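Local coordinates for xylose isomerase-like TIM barrel (Anabaena variabilis ATCC 29413, PDB 2QW5), which probably acts as a zinc-dependent sugar isomerase or epimerase, binding a zinc ion and D-xylose in the mouth of a TIM barrel, at residues E109-R114 with D167-Y172; D116-A119 with I125-G128; V157-A162 with P191-L196; V211-D216 with E235-Q240. All coordinates share one frame; numbering follows the deposited sequence.

Interaction 1 (E109-R114 with D167-Y172); sequences EYLKSR and DKLGEY
Lys112 lays the aliphatic part of its side chain over one face of the Tyr172 ring. Its CG stands 4.1 Å from the centroid of the Tyr172 ring, 22° off the ring normal, a CH-pi contact displaced toward the rim on the CD2 side. Farther along the extended chain, CE of Lys112 stands on the same side of the ring plane but beyond its rim, 4.1 Å from Tyr172 CG. Lysine suits this half-open place: its methylenes pack against the aromatic face, while the ammonium group goes on to Glu109 one helical turn back, forming a salt bridge of 3.5 Å between Lys112 NZ and Glu109 OE2.

Deeper in the groove, Leu169 meets Leu111 at about a right angle, with CD2 of Leu169 3.6 Å from CB of Leu111. The other branch, CD1 of Leu169, lies 3.7 Å from Lys112 N, against the helix backbone. With CG of Leu169 anti to the backbone N (chi1 -175°), the forked end is carried toward the facing helix, where a branched apolar residue can touch both Leu111 and the backbone.

In the next shell, Val115 packs against both Leu169 and Tyr172, and Leu108 also borders Leu169. The phenol of Tyr172 probably hydrogen-bonds OD1 of Asp116, at an unusually short distance, and this would tend to steady the far end of the ring.

The axes of the two short helical segments approach to 10.3 Å at a crossing angle of -26°. Two neighbouring helices running nearly parallel, with leucines on the buried side and the Lys112-Tyr172 pair toward solvent, are characteristic of the outer helical layer of a TIM barrel.

Interaction 2 (D116-A119 with I125-G128); sequences DITA and IMMG
Thr118 turns its two branches to different parts of strand 125-128: chi1 of -58° sets OG1 anti to the carbonyl carbon and CG2 anti to the backbone N. The methyl CG2 thereby lands on the strand backbone, 3.6 Å from Ile125 O, while the hydroxyl faces the side chain of Met126, a selenomethionine. There CG of Met126 is anti to its own N (chi1 -178°), and the chain crosses Thr118 at about a right angle. The selenium comes to 3.7 Å from Thr118 OG1, and Met126 CB and CG lie nearly as close to that oxygen; these are van der Waals contacts.

The segments belong to a beta-alpha-beta unit in which helix 101-120 connects strand 83-87 to strand 125-128, so Thr118 sits where the helix packs back on the sheet. The polar needs of its hydroxyl are met outside the pair, by Thr86 OG1 on strand 83-87 and by the carbonyl O of Arg114 one turn back. A small beta-branched alcohol is apt here, since it supplies a methyl to the strand and an oxygen to the neighbouring strand at once. Replacing Thr118 by an alanine would probably leave Thr86 without this hydroxyl partner and open a gap beside the selenium of Met126 and the carbonyl of Ile125. On the sheet itself, backbone hydrogen bonds tie Met126 to Lys179 and Ala181, while the side chain of Met127 touches Glu183 and Gln247, both zinc ligands.

Interaction 3 (V157-A162 with P191-L196); sequences VRYANA and PGPNKL
The Tyr159 ring meets the loop at its cis-proline edge-on: CD of Pro193 lies near the plane of the tyrosine ring, 4.1 Å from Tyr159 CE1. The phenol oxygen reaches farthest, standing 3.2 Å from Pro193 CA and 3.5 Å from Pro193 CB, so it sits over one face of the pyrrolidine ring, while the tyrosine ring presents its own edge. Pro193 N is just as near to the oxygen, but a proline nitrogen carries no hydrogen to offer, and the approach is packing alone. With CG of Tyr159 anti to the carbonyl carbon (chi1 -66°), the long side chain spans from the helix to the loop, whose closest CA, that of Pro193, is still 9.2 Å from the CA of Tyr159.

Gly192 suits the spot because a beta carbon on this residue would come within 2.6 Å of Tyr159 OH, a clash. The peptide joining Gly192 to Pro193 is cis. A leucine in place of Tyr159 would probably fall short of the loop, leaving the face of Pro193 and the backbone of Gly192 without this cover.

Beyond the cis peptide, Asn194 hydrogen-bonds through OD1 to Thr296 of the second subunit. As is usual for beta-alpha loops in TIM barrels, this one contributes to the ligand pocket, with Ile185 and Glu189 lining the D-xylose site. The contact thus joins helix 148-176 to the loop between strand 179-182 and helix 196-203.

Interaction 4 (V211-D216 with E235-Q240); sequences VGVVID and EYLAQQ. With ZN (zinc ion), chain D.
Strand 211-216 is extended, so successive side chains alternate, and Val213 and Ile215 both point toward helix 227-240, where Leu237 projects back at them. Val213 and Leu237 meet tip to tip through paired methyls: CG2 of Val213 is 3.6 Å from CD1 of Leu237, and CG1 of Val213 is 3.9 Å from Leu237 CD2. The valine torsion (chi1 -42°) sets CG2 between the backbone N and the carbonyl carbon, and CG1 beside the N, so that both methyls of its fork face the leucine. Ile215 touches more lightly, with its CD1 4.4 Å from Leu237 CD1. Beta-branched residues fit the strand, and the longer leucine bridges from helix to sheet; all three are buried and apolar. Leu199 and Leu203 of helix 196-203, and Leu243 of the next strand, also pack on Val213.

At the end of the strand Asp216 serves the other side of the sheet. Its OD2 binds the zinc ion at 2.3 Å, and a water lies 2.0 Å from the same metal. Glu183, Gln247 and Glu281 supply the other protein ligands. The second carboxylate oxygen, OD1, caps the following helix through weak hydrogen bonds to the backbone N of Ala218 and His219, which should help hold the carboxylate in its orientation toward the metal. Apolar residues facing outward to the helices are typical of a TIM-barrel strand, and a metal ligand at its C-terminal end is typical of the active site of such barrels.

Overall arrangement
All four interactions belong to one TIM barrel, with eight parallel strands enclosed by helices. Interactions 1 and 2 share helix 101-120, lie about 10 Å apart between centres, and touch through packing of Met126 on that helix and probably through a hydrogen bond between Tyr172 and Asp116; the helix packs against both helix 148-176 and the strand 125-128 that follows it. Interaction 3 uses an earlier part of helix 148-176, about 18 Å from interaction 1 between centres, and their segments alternate along the chain. Interaction 4 comes last in sequence, meets interaction 3 where Leu196 packs on Ile215 and Leu237, and shares the sheet with interaction 2. Together they tie the helical layer to the strands that carry the zinc site.

Interaction 1 (E109-R114 with D167-Y172)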
# COMPACT_ATOMS: atom_id res chain seq x y z
N GLU A 109 -3.56 26.67 16.12
CA GLU A 109 -4.33 27.67 15.32
C GLU A 109 -5.42 27.02 14.51
O GLU A 109 -6.52 27.59 14.36
CB GLU A 109 -3.42 28.60 14.48
CG GLU A 109 -2.46 29.47 15.36
CD GLU A 109 -3.19 30.43 16.40
OE1 GLU A 109 -4.11 31.18 15.98
OE2 GLU A 109 -2.82 30.45 17.63
N TYR A 110 -5.12 25.84 13.96
CA TYR A 110 -6.11 25.03 13.25
C TYR A 110 -7.27 24.67 14.19
O TYR A 110 -8.42 24.89 13.85
CB TYR A 110 -5.45 23.78 12.63
CG TYR A 110 -6.40 22.69 12.23
CD1 TYR A 110 -7.21 22.80 11.11
CD2 TYR A 110 -6.49 21.53 13.01
CE1 TYR A 110 -8.10 21.78 10.76
CE2 TYR A 110 -7.37 20.51 12.67
CZ TYR A 110 -8.17 20.63 11.55
OH TYR A 110 -9.02 19.57 11.26
N LEU A 111 -6.95 24.16 15.37
CA LEU A 111 -7.99 23.76 16.34
C LEU A 111 -8.77 24.97 16.85
O LEU A 111 -10.00 24.87 16.99
CB LEU A 111 -7.40 22.90 17.46
CG LEU A 111 -6.85 21.55 17.02
CD1 LEU A 111 -5.94 20.87 18.14
CD2 LEU A 111 -7.92 20.59 16.64
N LYS A 112 -8.10 26.12 17.03
CA LYS A 112 -8.79 27.41 17.44
C LYS A 112 -9.74 27.88 16.35
O LYS A 112 -10.87 28.38 16.65
CB LYS A 112 -7.82 28.52 17.78
CG LYS A 112 -7.02 28.35 19.09
CD LYS A 112 -6.06 29.52 19.24
CE LYS A 112 -5.43 29.56 20.62
NZ LYS A 112 -4.43 30.65 20.76
N SER A 113 -9.33 27.73 15.10
CA SER A 113 -10.22 28.02 13.95
C SER A 113 -11.48 27.17 14.00
O SER A 113 -12.61 27.65 13.70
CB SER A 113 -9.51 27.76 12.60
OG SER A 113 -10.44 27.66 11.54
N ARG A 114 -11.30 25.90 14.31
CA ARG A 114 -12.42 24.98 14.34
C ARG A 114 -13.30 25.28 15.54
O ARG A 114 -14.53 25.22 15.42
CB ARG A 114 -11.98 23.53 14.18
CG ARG A 114 -11.81 23.03 12.71
CD ARG A 114 -11.00 23.92 11.75
NE ARG A 114 -11.26 23.57 10.35
CZ ARG A 114 -11.14 24.38 9.30
NH1 ARG A 114 -10.77 25.65 9.42
NH2 ARG A 114 -11.39 23.89 8.10
N ASP A 167 -4.36 22.05 26.64
CA ASP A 167 -4.68 22.90 27.79
C ASP A 167 -4.97 24.32 27.27
O ASP A 167 -6.00 24.93 27.62
CB ASP A 167 -3.51 22.87 28.83
CG ASP A 167 -3.97 22.65 30.27
OD1 ASP A 167 -5.13 22.99 30.62
OD2 ASP A 167 -3.15 22.11 31.07
N LYS A 168 -4.08 24.82 26.39
CA LYS A 168 -4.24 26.17 25.79
C LYS A 168 -5.52 26.27 24.95
O LYS A 168 -6.27 27.27 25.00
CB LYS A 168 -3.01 26.58 24.96
CG LYS A 168 -1.77 26.96 25.79
CD LYS A 168 -1.99 28.23 26.63
CE LYS A 168 -0.75 28.63 27.44
NZ LYS A 168 -0.48 27.67 28.54
N LEU A 169 -5.80 25.22 24.21
CA LEU A 169 -7.06 25.15 23.42
C LEU A 169 -8.27 25.16 24.36
O LEU A 169 -9.29 25.75 24.02
CB LEU A 169 -7.09 23.89 22.53
CG LEU A 169 -8.30 23.74 21.56
CD1 LEU A 169 -8.23 24.81 20.49
CD2 LEU A 169 -8.31 22.36 20.94
N GLY A 170 -8.19 24.49 25.52
CA GLY A 170 -9.30 24.49 26.51
C GLY A 170 -9.59 25.90 27.05
O GLY A 170 -10.74 26.37 27.10
N GLU A 171 -8.53 26.61 27.44
CA GLU A 171 -8.66 28.03 27.90
C GLU A 171 -9.31 28.90 26.85
O GLU A 171 -10.20 29.66 27.17
CB GLU A 171 -7.31 28.59 28.24
CG GLU A 171 -6.74 27.92 29.48
CD GLU A 171 -5.29 28.28 29.77
OE1 GLU A 171 -4.67 29.09 29.05
OE2 GLU A 171 -4.75 27.71 30.73
N TYR A 172 -8.88 28.75 25.60
CA TYR A 172 -9.53 29.42 24.46
C TYR A 172 -10.99 29.02 24.27
O TYR A 172 -11.84 29.90 24.16
CB TYR A 172 -8.74 29.18 23.20
CG TYR A 172 -9.30 29.91 21.99
CD1 TYR A 172 -9.06 31.28 21.84
CD2 TYR A 172 -10.11 29.27 21.04
CE1 TYR A 172 -9.60 31.99 20.76
CE2 TYR A 172 -10.64 29.99 19.96
CZ TYR A 172 -10.36 31.33 19.81
OH TYR A 172 -10.86 32.09 18.78

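Interaction 2 (D116-A119 with I125-G128)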
# COMPACT_ATOMS: atom_id res chain seq x y z
N ASP A 116 -13.77 28.34 16.64
CA ASP A 116 -14.50 29.52 16.12
C ASP A 116 -15.66 29.15 15.23
O ASP A 116 -16.74 29.72 15.34
CB ASP A 116 -13.60 30.46 15.31
CG ASP A 116 -12.54 31.17 16.16
OD1 ASP A 116 -12.65 31.20 17.39
OD2 ASP A 116 -11.61 31.74 15.54
N ILE A 117 -15.42 28.20 14.32
CA ILE A 117 -16.50 27.69 13.42
C ILE A 117 -17.65 27.04 14.23
O ILE A 117 -18.84 27.20 13.92
CB ILE A 117 -15.88 26.64 12.42
CG1 ILE A 117 -14.97 27.35 11.41
CG2 ILE A 117 -16.94 25.73 11.78
CD1 ILE A 117 -14.17 26.36 10.54
N THR A 118 -17.29 26.26 15.26
CA THR A 118 -18.28 25.61 16.14
C THR A 118 -19.20 26.67 16.74
O THR A 118 -20.41 26.56 16.58
CB THR A 118 -17.61 24.75 17.25
OG1 THR A 118 -16.80 23.78 16.62
CG2 THR A 118 -18.67 24.03 18.14
N ALA A 119 -18.60 27.70 17.30
CA ALA A 119 -19.33 28.82 17.90
C ALA A 119 -20.19 29.54 16.87
O ALA A 119 -21.36 29.83 17.14
CB ALA A 119 -18.35 29.78 18.59
N ILE A 125 -20.52 22.17 21.58
CA ILE A 125 -19.75 20.94 21.66
C ILE A 125 -18.95 20.74 20.37
O ILE A 125 -19.53 20.70 19.27
CB ILE A 125 -20.65 19.71 21.87
CG1 ILE A 125 -21.43 19.78 23.20
CG2 ILE A 125 -19.82 18.44 21.88
CD1 ILE A 125 -22.52 18.72 23.32
N MSE A 126 -17.62 20.64 20.53
CA MSE A 126 -16.69 20.27 19.44
C MSE A 126 -16.06 18.98 19.91
O MSE A 126 -15.39 18.96 20.98
CB MSE A 126 -15.62 21.33 19.22
CG MSE A 126 -14.67 20.99 18.07
SE MSE A 126 -13.49 22.37 17.65
CE MSE A 126 -11.79 21.63 18.23
N MSE A 127 -16.21 17.92 19.11
CA MSE A 127 -15.70 16.59 19.48
C MSE A 127 -14.86 15.97 18.40
O MSE A 127 -14.93 16.38 17.26
CB MSE A 127 -16.87 15.63 19.75
CG MSE A 127 -17.82 15.48 18.54
SE MSE A 127 -18.36 13.72 18.40
CE MSE A 127 -16.73 12.78 17.93
N GLY A 128 -14.05 14.99 18.78
CA GLY A 128 -13.35 14.17 17.80
C GLY A 128 -11.94 13.85 18.20
O GLY A 128 -11.57 14.10 19.34

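Interaction 3 (V157-A162 with P191-L196)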
# COMPACT_ATOMS: atom_id res chain seq x y z
N VAL A 157 5.37 9.86 24.26
CA VAL A 157 6.04 11.10 23.83
C VAL A 157 5.02 12.02 23.13
O VAL A 157 4.99 13.21 23.40
CB VAL A 157 7.27 10.84 22.93
CG1 VAL A 157 7.96 12.17 22.53
CG2 VAL A 157 8.23 9.90 23.60
N ARG A 158 4.16 11.43 22.29
CA ARG A 158 3.13 12.18 21.58
C ARG A 158 2.13 12.79 22.55
O ARG A 158 1.81 13.99 22.45
CB ARG A 158 2.39 11.27 20.57
CG ARG A 158 3.30 10.59 19.53
CD ARG A 158 3.84 11.55 18.45
NE ARG A 158 2.73 11.96 17.59
CZ ARG A 158 2.23 11.26 16.57
NH1 ARG A 158 2.75 10.10 16.19
NH2 ARG A 158 1.19 11.75 15.90
N TYR A 159 1.68 12.00 23.53
CA TYR A 159 0.76 12.51 24.55
C TYR A 159 1.41 13.65 25.37
O TYR A 159 0.77 14.66 25.60
CB TYR A 159 0.23 11.39 25.45
CG TYR A 159 -0.67 10.38 24.73
CD1 TYR A 159 -1.65 10.78 23.82
CD2 TYR A 159 -0.58 9.03 25.03
CE1 TYR A 159 -2.48 9.83 23.17
CE2 TYR A 159 -1.39 8.06 24.39
CZ TYR A 159 -2.35 8.47 23.48
OH TYR A 159 -3.13 7.51 22.89
N ALA A 160 2.68 13.50 25.77
CA ALA A 160 3.41 14.58 26.49
C ALA A 160 3.52 15.88 25.65
O ALA A 160 3.32 16.99 26.19
CB ALA A 160 4.78 14.12 26.94
N ASN A 161 3.77 15.73 24.36
CA ASN A 161 3.82 16.88 23.43
C ASN A 161 2.48 17.60 23.34
O ASN A 161 2.44 18.81 23.26
CB ASN A 161 4.16 16.46 21.99
CG ASN A 161 5.56 15.90 21.83
OD1 ASN A 161 6.43 16.14 22.66
ND2 ASN A 161 5.78 15.15 20.73
N ALA A 162 1.39 16.83 23.32
CA ALA A 162 0.04 17.39 23.09
C ALA A 162 -0.62 18.01 24.32
O ALA A 162 -1.44 18.92 24.18
CB ALA A 162 -0.87 16.33 22.44
N PRO A 191 -4.26 4.95 15.85
CA PRO A 191 -3.29 4.40 16.83
C PRO A 191 -3.56 4.67 18.30
O PRO A 191 -3.13 3.87 19.16
CB PRO A 191 -1.97 5.02 16.39
CG PRO A 191 -2.38 6.28 15.75
CD PRO A 191 -3.61 5.96 15.00
N GLY A 192 -4.27 5.76 18.59
CA GLY A 192 -4.66 6.09 19.95
C GLY A 192 -5.16 7.51 20.06
O GLY A 192 -5.02 8.26 19.12
N PRO A 193 -5.80 7.88 21.19
CA PRO A 193 -6.20 7.00 22.31
C PRO A 193 -7.35 6.08 21.90
O PRO A 193 -8.30 6.53 21.23
CB PRO A 193 -6.59 7.99 23.43
CG PRO A 193 -6.96 9.26 22.71
CD PRO A 193 -6.12 9.30 21.45
N ASN A 194 -7.22 4.79 22.23
CA ASN A 194 -8.23 3.80 21.86
C ASN A 194 -9.28 3.52 22.94
O ASN A 194 -10.47 3.28 22.63
CB ASN A 194 -7.60 2.46 21.43
CG ASN A 194 -6.58 2.60 20.31
OD1 ASN A 194 -5.45 2.12 20.44
ND2 ASN A 194 -6.95 3.29 19.23
N LYS A 195 -8.83 3.55 24.20
CA LYS A 195 -9.64 3.27 25.38
C LYS A 195 -9.85 4.49 26.26
O LYS A 195 -9.03 5.42 26.29
CB LYS A 195 -8.95 2.21 26.24
CG LYS A 195 -8.65 0.95 25.54
CD LYS A 195 -7.61 0.11 26.27
CE LYS A 195 -8.19 -0.63 27.42
NZ LYS A 195 -7.18 -1.65 27.84
N LEU A 196 -10.93 4.44 27.03
CA LEU A 196 -11.29 5.51 27.96
C LEU A 196 -10.21 5.59 29.04
O LEU A 196 -9.96 6.68 29.55
CB LEU A 196 -12.71 5.26 28.54
CG LEU A 196 -13.66 6.36 28.98
CD1 LEU A 196 -13.72 7.52 28.04
CD2 LEU A 196 -15.08 5.72 29.15

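Interaction 4 (V211-D216 with E235-Q240)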
# COMPACT_ATOMS: atom_id res chain seq x y z
N VAL A 211 -11.61 20.72 28.49
CA VAL A 211 -11.13 19.58 27.71
C VAL A 211 -11.61 18.30 28.40
O VAL A 211 -11.11 17.90 29.44
CB VAL A 211 -9.60 19.57 27.54
CG1 VAL A 211 -9.16 18.32 26.69
CG2 VAL A 211 -9.09 20.89 26.88
N GLY A 212 -12.60 17.66 27.80
CA GLY A 212 -13.16 16.42 28.32
C GLY A 212 -13.32 15.35 27.27
O GLY A 212 -12.48 15.22 26.36
N VAL A 213 -14.40 14.58 27.41
CA VAL A 213 -14.58 13.40 26.56
C VAL A 213 -15.94 13.26 25.93
O VAL A 213 -16.93 13.78 26.43
CB VAL A 213 -14.31 12.07 27.38
CG1 VAL A 213 -13.11 12.22 28.27
CG2 VAL A 213 -15.47 11.69 28.22
N VAL A 214 -15.94 12.54 24.82
CA VAL A 214 -17.16 11.98 24.25
C VAL A 214 -16.98 10.46 24.43
O VAL A 214 -15.88 9.94 24.19
CB VAL A 214 -17.40 12.32 22.78
CG1 VAL A 214 -16.13 12.14 21.91
CG2 VAL A 214 -18.59 11.52 22.27
N ILE A 215 -18.02 9.78 24.92
CA ILE A 215 -18.06 8.33 24.98
C ILE A 215 -19.00 7.89 23.86
O ILE A 215 -20.16 8.29 23.87
CB ILE A 215 -18.55 7.77 26.33
CG1 ILE A 215 -17.70 8.31 27.51
CG2 ILE A 215 -18.50 6.21 26.31
CD1 ILE A 215 -18.27 7.92 28.84
N ASP A 216 -18.46 7.12 22.91
CA ASP A 216 -19.18 6.56 21.74
C ASP A 216 -19.26 5.06 22.03
O ASP A 216 -18.21 4.41 22.25
CB ASP A 216 -18.36 6.86 20.50
CG ASP A 216 -18.87 6.16 19.22
OD1 ASP A 216 -19.17 4.96 19.24
OD2 ASP A 216 -18.88 6.83 18.18
N GLU A 235 -18.53 7.45 36.24
CA GLU A 235 -18.67 8.19 37.51
C GLU A 235 -17.49 9.15 37.74
O GLU A 235 -17.70 10.27 38.17
CB GLU A 235 -18.86 7.21 38.69
CG GLU A 235 -20.18 6.39 38.59
CD GLU A 235 -20.27 5.14 39.53
OE1 GLU A 235 -19.25 4.70 40.14
OE2 GLU A 235 -21.39 4.59 39.63
N TYR A 236 -16.26 8.72 37.41
CA TYR A 236 -15.08 9.58 37.55
C TYR A 236 -15.16 10.81 36.64
O TYR A 236 -14.89 11.92 37.06
CB TYR A 236 -13.81 8.78 37.26
CG TYR A 236 -12.56 9.63 37.27
CD1 TYR A 236 -12.05 10.10 38.48
CD2 TYR A 236 -11.91 9.99 36.08
CE1 TYR A 236 -10.90 10.89 38.50
CE2 TYR A 236 -10.75 10.79 36.10
CZ TYR A 236 -10.26 11.22 37.32
OH TYR A 236 -9.15 12.02 37.38
N LEU A 237 -15.53 10.60 35.38
CA LEU A 237 -15.62 11.69 34.42
C LEU A 237 -16.63 12.73 34.82
O LEU A 237 -16.34 13.93 34.73
CB LEU A 237 -15.86 11.16 32.99
CG LEU A 237 -14.61 10.48 32.40
CD1 LEU A 237 -14.96 9.64 31.19
CD2 LEU A 237 -13.47 11.49 32.07
N ALA A 238 -17.82 12.29 35.22
CA ALA A 238 -18.91 13.19 35.66
C ALA A 238 -18.48 13.98 36.92
O ALA A 238 -18.70 15.19 36.98
CB ALA A 238 -20.18 12.41 35.93
N GLN A 239 -17.82 13.30 37.86
CA GLN A 239 -17.26 13.96 39.06
C GLN A 239 -16.28 15.07 38.67
O GLN A 239 -16.32 16.15 39.25
CB GLN A 239 -16.54 12.93 39.95
CG GLN A 239 -15.56 13.47 41.03
CD GLN A 239 -14.30 12.61 41.15
OE1 GLN A 239 -13.18 13.12 41.08
NE2 GLN A 239 -14.48 11.27 41.27
N GLN A 240 -15.43 14.81 37.68
CA GLN A 240 -14.43 15.77 37.21
C GLN A 240 -15.00 16.87 36.34
O GLN A 240 -14.29 17.81 36.01
CB GLN A 240 -13.34 15.01 36.43
CG GLN A 240 -12.52 14.07 37.28
CD GLN A 240 -11.48 14.82 38.10
OE1 GLN A 240 -10.55 15.41 37.55
NE2 GLN A 240 -11.63 14.77 39.42
ZN ZN D . -17.95 8.63 17.12
O HOH W 1 -16.82 7.81 15.64